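PDB 5D6A: predicted ATPase of the ABC class from Vibrio vulnificus, which binds the ATP analogue AMP-PNP in its P-loop domain and probably hydrolyses ATP as an ABC-class ATPase. Local coordinates for residues 192-206 and 240-252. Numbering follows the deposited sequence.
Sequences EDQEALREQLEVNGL and QVTLHAPNRGYVT
The β-hairpin formed by strand 240-245 and the start of strand 249-257 packs on helix 181-199 within the P-loop domain, and the carboxylate of D193 grips the hairpin's turn. Both oxygens of D193 take a backbone N-H: N247 N lies 3.1 Å from OD1, and R248 N lies 3.1 Å from OD2. Each donor comes in on the syn side, a little under 30° out of the carboxylate plane. The two bonds together limit rotation of the acid group. CG of D193 stands anti to its carbonyl carbon (chi1 -71°), which brings the carboxylate over CB of A245, 3.4 Å from CG. ND2 of N247 makes a fairly straight 3.0 Å bond to E192 OE1, met on the anti side, and a weak one to D193 OD1. A water donates to both E192 OE1 and N247 OD1. Beside this polar cluster, CB of A196 packs on the P246 ring.

Farther along, the amide of Q200, just past the regular helix, donates through NE2 to the backbone O of H244. The donor is tilted 30° from that carbonyl plane. L197 bridges helix and strands: its CD2 rests 3.5 Å from L243 CB and meets V251 CG2 tip to tip. L206 CD1 reaches V241 CG2, also tip to tip, at 3.9 Å.

Within this chain, strand 240-245 is an outer strand of a four-stranded antiparallel sheet, and 249-257 pairs with 206-211 on its other side. F209 of strand 206-211 touches V241, L243 and V251. V295 of strand 294-296 touches L197, while Y293 meets D193 and makes a cation-pi contact with R248. At the turn, N247 ND2 also hydrogen-bonds Q189 O in helix 181-199, and E192 OE2 hydrogen-bonds S91 OG beside helix 92-109.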
loop_
_atom_site.group_PDB
_atom_site.type_symbol
_atom_site.label_atom_id
_atom_site.label_comp_id
_atom_site.label_asym_id
_atom_site.label_seq_id
_atom_site.Cartn_x
_atom_site.Cartn_y
_atom_site.Cartn_z
ATOM N N GLU A 192 -19.179 -27.003 1.327
ATOM C CA GLU A 192 -20.041 -27.515 2.389
ATOM C C GLU A 192 -19.178 -28.121 3.495
ATOM O O GLU A 192 -19.462 -27.947 4.682
ATOM C CB GLU A 192 -21.017 -28.560 1.841
ATOM C CG GLU A 192 -22.042 -29.052 2.854
ATOM C CD GLU A 192 -23.035 -30.035 2.259
ATOM O OE1 GLU A 192 -22.668 -30.763 1.313
ATOM O OE2 GLU A 192 -24.182 -30.094 2.749
ATOM N N ASP A 193 -18.125 -28.833 3.093
ATOM C CA ASP A 193 -17.200 -29.437 4.045
ATOM C C ASP A 193 -16.493 -28.352 4.850
ATOM O O ASP A 193 -16.327 -28.485 6.061
ATOM C CB ASP A 193 -16.168 -30.318 3.330
ATOM C CG ASP A 193 -16.771 -31.599 2.763
ATOM O OD1 ASP A 193 -17.989 -31.834 2.934
ATOM O OD2 ASP A 193 -16.012 -32.383 2.154
ATOM N N GLN A 194 -16.079 -27.282 4.175
ATOM C CA GLN A 194 -15.412 -26.165 4.847
ATOM C C GLN A 194 -16.289 -25.527 5.920
ATOM O O GLN A 194 -15.810 -25.226 7.014
ATOM C CB GLN A 194 -14.956 -25.117 3.833
ATOM C CG GLN A 194 -13.673 -25.507 3.128
ATOM C CD GLN A 194 -13.303 -24.571 1.998
ATOM O OE1 GLN A 194 -12.324 -23.832 2.084
ATOM N NE2 GLN A 194 -14.098 -24.581 0.939
ATOM N N GLU A 195 -17.568 -25.329 5.614
ATOM C CA GLU A 195 -18.487 -24.749 6.587
ATOM C C GLU A 195 -18.663 -25.716 7.752
ATOM O O GLU A 195 -18.597 -25.314 8.914
ATOM C CB GLU A 195 -19.841 -24.432 5.945
ATOM C CG GLU A 195 -20.864 -23.824 6.900
ATOM C CD GLU A 195 -20.408 -22.508 7.515
ATOM O OE1 GLU A 195 -19.498 -21.855 6.955
ATOM O OE2 GLU A 195 -20.978 -22.117 8.558
ATOM N N ALA A 196 -18.878 -26.990 7.428
ATOM C CA ALA A 196 -19.054 -28.039 8.434
ATOM C C ALA A 196 -17.849 -28.125 9.369
ATOM O O ALA A 196 -18.010 -28.270 10.574
ATOM C CB ALA A 196 -19.297 -29.381 7.762
ATOM N N LEU A 197 -16.646 -28.037 8.805
ATOM C CA LEU A 197 -15.415 -28.078 9.597
ATOM C C LEU A 197 -15.281 -26.825 10.459
ATOM O O LEU A 197 -14.793 -26.892 11.586
ATOM C CB LEU A 197 -14.188 -28.217 8.692
ATOM C CG LEU A 197 -14.064 -29.521 7.897
ATOM C CD1 LEU A 197 -12.912 -29.433 6.909
ATOM C CD2 LEU A 197 -13.894 -30.716 8.824
ATOM N N ARG A 198 -15.714 -25.684 9.922
ATOM C CA ARG A 198 -15.647 -24.425 10.663
ATOM C C ARG A 198 -16.614 -24.419 11.847
ATOM O O ARG A 198 -16.302 -23.860 12.895
ATOM C CB ARG A 198 -15.913 -23.222 9.741
ATOM C CG ARG A 198 -15.853 -21.880 10.465
ATOM C CD ARG A 198 -15.931 -20.673 9.538
ATOM N NE ARG A 198 -14.755 -20.546 8.670
ATOM C CZ ARG A 198 -14.672 -20.988 7.414
ATOM N NH1 ARG A 198 -15.700 -21.597 6.830
ATOM N NH2 ARG A 198 -13.547 -20.811 6.732
ATOM N N GLU A 199 -17.774 -25.053 11.682
ATOM C CA GLU A 199 -18.780 -25.100 12.750
ATOM C C GLU A 199 -18.381 -25.971 13.944
ATOM O O GLU A 199 -18.815 -25.713 15.068
ATOM C CB GLU A 199 -20.139 -25.555 12.205
ATOM C CG GLU A 199 -20.768 -24.556 11.244
ATOM C CD GLU A 199 -22.173 -24.930 10.803
ATOM O OE1 GLU A 199 -22.776 -25.861 11.384
ATOM O OE2 GLU A 199 -22.680 -24.270 9.873
ATOM N N GLN A 200 -17.552 -26.987 13.712
ATOM C CA GLN A 200 -17.138 -27.876 14.803
ATOM C C GLN A 200 -15.774 -27.521 15.407
ATOM O O GLN A 200 -15.138 -28.357 16.049
ATOM C CB GLN A 200 -17.191 -29.349 14.367
ATOM C CG GLN A 200 -16.394 -29.692 13.124
ATOM C CD GLN A 200 -16.558 -31.144 12.719
ATOM O OE1 GLN A 200 -16.554 -32.041 13.561
ATOM N NE2 GLN A 200 -16.685 -31.386 11.421
ATOM N N LEU A 201 -15.335 -26.278 15.207
ATOM C CA LEU A 201 -14.084 -25.809 15.792
ATOM C C LEU A 201 -14.333 -25.520 17.262
ATOM O O LEU A 201 -13.552 -25.911 18.131
ATOM C CB LEU A 201 -13.594 -24.534 15.103
ATOM C CG LEU A 201 -13.086 -24.657 13.668
ATOM C CD1 LEU A 201 -12.802 -23.279 13.088
ATOM C CD2 LEU A 201 -11.843 -25.532 13.622
ATOM N N GLU A 202 -15.442 -24.837 17.522
ATOM C CA GLU A 202 -15.831 -24.464 18.873
ATOM C C GLU A 202 -16.052 -25.682 19.769
ATOM O O GLU A 202 -15.613 -25.700 20.919
ATOM C CB GLU A 202 -17.119 -23.636 18.831
ATOM C CG GLU A 202 -17.505 -23.021 20.167
ATOM C CD GLU A 202 -16.525 -21.954 20.629
ATOM O OE1 GLU A 202 -16.524 -21.633 21.839
ATOM O OE2 GLU A 202 -15.752 -21.439 19.790
ATOM N N VAL A 203 -16.735 -26.692 19.237
ATOM C CA VAL A 203 -17.041 -27.907 20.000
ATOM C C VAL A 203 -15.776 -28.650 20.442
ATOM O O VAL A 203 -15.720 -29.180 21.553
ATOM C CB VAL A 203 -17.933 -28.873 19.188
ATOM C CG1 VAL A 203 -18.248 -30.119 20.007
ATOM C CG2 VAL A 203 -19.217 -28.181 18.757
ATOM N N ASN A 204 -14.766 -28.678 19.574
ATOM C CA ASN A 204 -13.508 -29.362 19.878
ATOM C C ASN A 204 -12.455 -28.450 20.521
ATOM O O ASN A 204 -11.272 -28.797 20.570
ATOM C CB ASN A 204 -12.954 -30.014 18.608
ATOM C CG ASN A 204 -13.890 -31.068 18.041
ATOM O OD1 ASN A 204 -14.561 -31.785 18.783
ATOM N ND2 ASN A 204 -13.925 -31.179 16.721
ATOM N N GLY A 205 -12.891 -27.294 21.023
ATOM C CA GLY A 205 -11.993 -26.345 21.672
ATOM C C GLY A 205 -10.846 -25.911 20.785
ATOM O O GLY A 205 -9.709 -25.813 21.242
ATOM N N LEU A 206 -11.154 -25.642 19.520
ATOM C CA LEU A 206 -10.155 -25.227 18.539
ATOM C C LEU A 206 -10.495 -23.870 17.940
ATOM O O LEU A 206 -11.662 -23.490 17.883
ATOM C CB LEU A 206 -10.082 -26.254 17.405
ATOM C CG LEU A 206 -9.768 -27.698 17.789
ATOM C CD1 LEU A 206 -9.817 -28.585 16.554
ATOM C CD2 LEU A 206 -8.416 -27.800 18.478
ATOM N N GLN A 240 -2.302 -33.388 17.021
ATOM C CA GLN A 240 -3.157 -33.824 15.914
ATOM C C GLN A 240 -4.610 -34.024 16.338
ATOM O O GLN A 240 -4.889 -34.508 17.438
ATOM C CB GLN A 240 -2.606 -35.148 15.363
ATOM C CG GLN A 240 -3.485 -35.891 14.363
ATOM C CD GLN A 240 -2.931 -37.274 14.037
ATOM O OE1 GLN A 240 -1.716 -37.473 13.989
ATOM N NE2 GLN A 240 -3.823 -38.237 13.813
ATOM N N VAL A 241 -5.531 -33.649 15.451
ATOM C CA VAL A 241 -6.966 -33.836 15.679
ATOM C C VAL A 241 -7.591 -34.308 14.376
ATOM O O VAL A 241 -7.026 -34.104 13.302
ATOM C CB VAL A 241 -7.681 -32.555 16.157
ATOM C CG1 VAL A 241 -7.064 -32.055 17.454
ATOM C CG2 VAL A 241 -7.646 -31.476 15.084
ATOM N N THR A 242 -8.760 -34.931 14.473
ATOM C CA THR A 242 -9.445 -35.452 13.300
ATOM C C THR A 242 -10.894 -34.979 13.269
ATOM O O THR A 242 -11.689 -35.342 14.130
ATOM C CB THR A 242 -9.399 -36.990 13.288
ATOM O OG1 THR A 242 -8.036 -37.426 13.388
ATOM C CG2 THR A 242 -10.028 -37.548 12.013
ATOM N N LEU A 243 -11.225 -34.160 12.278
ATOM C CA LEU A 243 -12.577 -33.636 12.124
ATOM C C LEU A 243 -13.340 -34.476 11.109
ATOM O O LEU A 243 -12.768 -35.360 10.477
ATOM C CB LEU A 243 -12.531 -32.179 11.672
ATOM C CG LEU A 243 -11.745 -31.226 12.576
ATOM C CD1 LEU A 243 -11.768 -29.816 12.001
ATOM C CD2 LEU A 243 -12.300 -31.237 13.992
ATOM N N HIS A 244 -14.629 -34.193 10.953
ATOM C CA HIS A 244 -15.466 -34.946 10.026
ATOM C C HIS A 244 -16.266 -34.040 9.104
ATOM O O HIS A 244 -16.984 -33.158 9.562
ATOM C CB HIS A 244 -16.426 -35.849 10.806
ATOM C CG HIS A 244 -17.304 -36.696 9.936
ATOM N ND1 HIS A 244 -18.561 -36.297 9.533
ATOM C CD2 HIS A 244 -17.106 -37.919 9.390
ATOM C CE1 HIS A 244 -19.099 -37.239 8.778
ATOM N NE2 HIS A 244 -18.237 -38.234 8.676
ATOM N N ALA A 245 -16.132 -34.265 7.802
ATOM C CA ALA A 245 -16.875 -33.507 6.805
ATOM C C ALA A 245 -17.935 -34.424 6.196
ATOM O O ALA A 245 -17.691 -35.619 6.012
ATOM C CB ALA A 245 -15.940 -32.977 5.736
ATOM N N PRO A 246 -19.113 -33.869 5.869
ATOM C CA PRO A 246 -20.207 -34.681 5.325
ATOM C C PRO A 246 -19.915 -35.359 3.987
ATOM O O PRO A 246 -20.500 -36.401 3.690
ATOM C CB PRO A 246 -21.358 -33.675 5.178
ATOM C CG PRO A 246 -20.708 -32.337 5.127
ATOM C CD PRO A 246 -19.474 -32.445 5.970
ATOM N N ASN A 247 -19.016 -34.787 3.194
ATOM C CA ASN A 247 -18.702 -35.346 1.881
ATOM C C ASN A 247 -17.383 -36.103 1.844
ATOM O O ASN A 247 -17.343 -37.253 1.418
ATOM C CB ASN A 247 -18.713 -34.232 0.842
ATOM C CG ASN A 247 -20.065 -33.554 0.752
ATOM O OD1 ASN A 247 -21.090 -34.220 0.590
ATOM N ND2 ASN A 247 -20.079 -32.229 0.851
ATOM N N ARG A 248 -16.308 -35.463 2.291
ATOM C CA ARG A 248 -14.993 -36.101 2.289
ATOM C C ARG A 248 -14.864 -37.157 3.388
ATOM O O ARG A 248 -14.117 -38.130 3.234
ATOM C CB ARG A 248 -13.884 -35.053 2.427
ATOM C CG ARG A 248 -12.489 -35.654 2.470
ATOM C CD ARG A 248 -11.400 -34.598 2.445
ATOM N NE ARG A 248 -10.084 -35.203 2.648
ATOM C CZ ARG A 248 -8.935 -34.533 2.669
ATOM N NH1 ARG A 248 -8.919 -33.214 2.493
ATOM N NH2 ARG A 248 -7.793 -35.185 2.863
ATOM N N GLY A 249 -15.595 -36.966 4.486
ATOM C CA GLY A 249 -15.552 -37.895 5.610
ATOM C C GLY A 249 -14.561 -37.423 6.654
ATOM O O GLY A 249 -14.465 -36.225 6.928
ATOM N N TYR A 250 -13.815 -38.358 7.232
ATOM C CA TYR A 250 -12.829 -38.023 8.257
ATOM C C TYR A 250 -11.580 -37.370 7.659
ATOM O O TYR A 250 -11.024 -37.862 6.677
ATOM C CB TYR A 250 -12.436 -39.270 9.051
ATOM C CG TYR A 250 -13.593 -39.915 9.784
ATOM C CD1 TYR A 250 -13.981 -39.466 11.045
ATOM C CD2 TYR A 250 -14.297 -40.974 9.220
ATOM C CE1 TYR A 250 -15.038 -40.052 11.721
ATOM C CE2 TYR A 250 -15.356 -41.565 9.887
ATOM C CZ TYR A 250 -15.722 -41.101 11.136
ATOM O OH TYR A 250 -16.770 -41.688 11.801
ATOM N N VAL A 251 -11.156 -36.257 8.256
ATOM C CA VAL A 251 -9.959 -35.537 7.814
ATOM C C VAL A 251 -9.051 -35.257 9.008
ATOM O O VAL A 251 -9.464 -34.624 9.981
ATOM C CB VAL A 251 -10.300 -34.206 7.097
ATOM C CG1 VAL A 251 -11.096 -34.475 5.830
ATOM C CG2 VAL A 251 -11.060 -33.257 8.014
ATOM N N THR A 252 -7.814 -35.743 8.927
ATOM C CA THR A 252 -6.836 -35.559 9.993
ATOM C C THR A 252 -5.921 -34.381 9.680
ATOM O O THR A 252 -5.516 -34.187 8.532
ATOM C CB THR A 252 -5.993 -36.833 10.187
ATOM O OG1 THR A 252 -6.852 -37.925 10.543
ATOM C CG2 THR A 252 -4.951 -36.637 11.281
HETATM O O HOH W 1 -23.976 -33.097 -0.150
#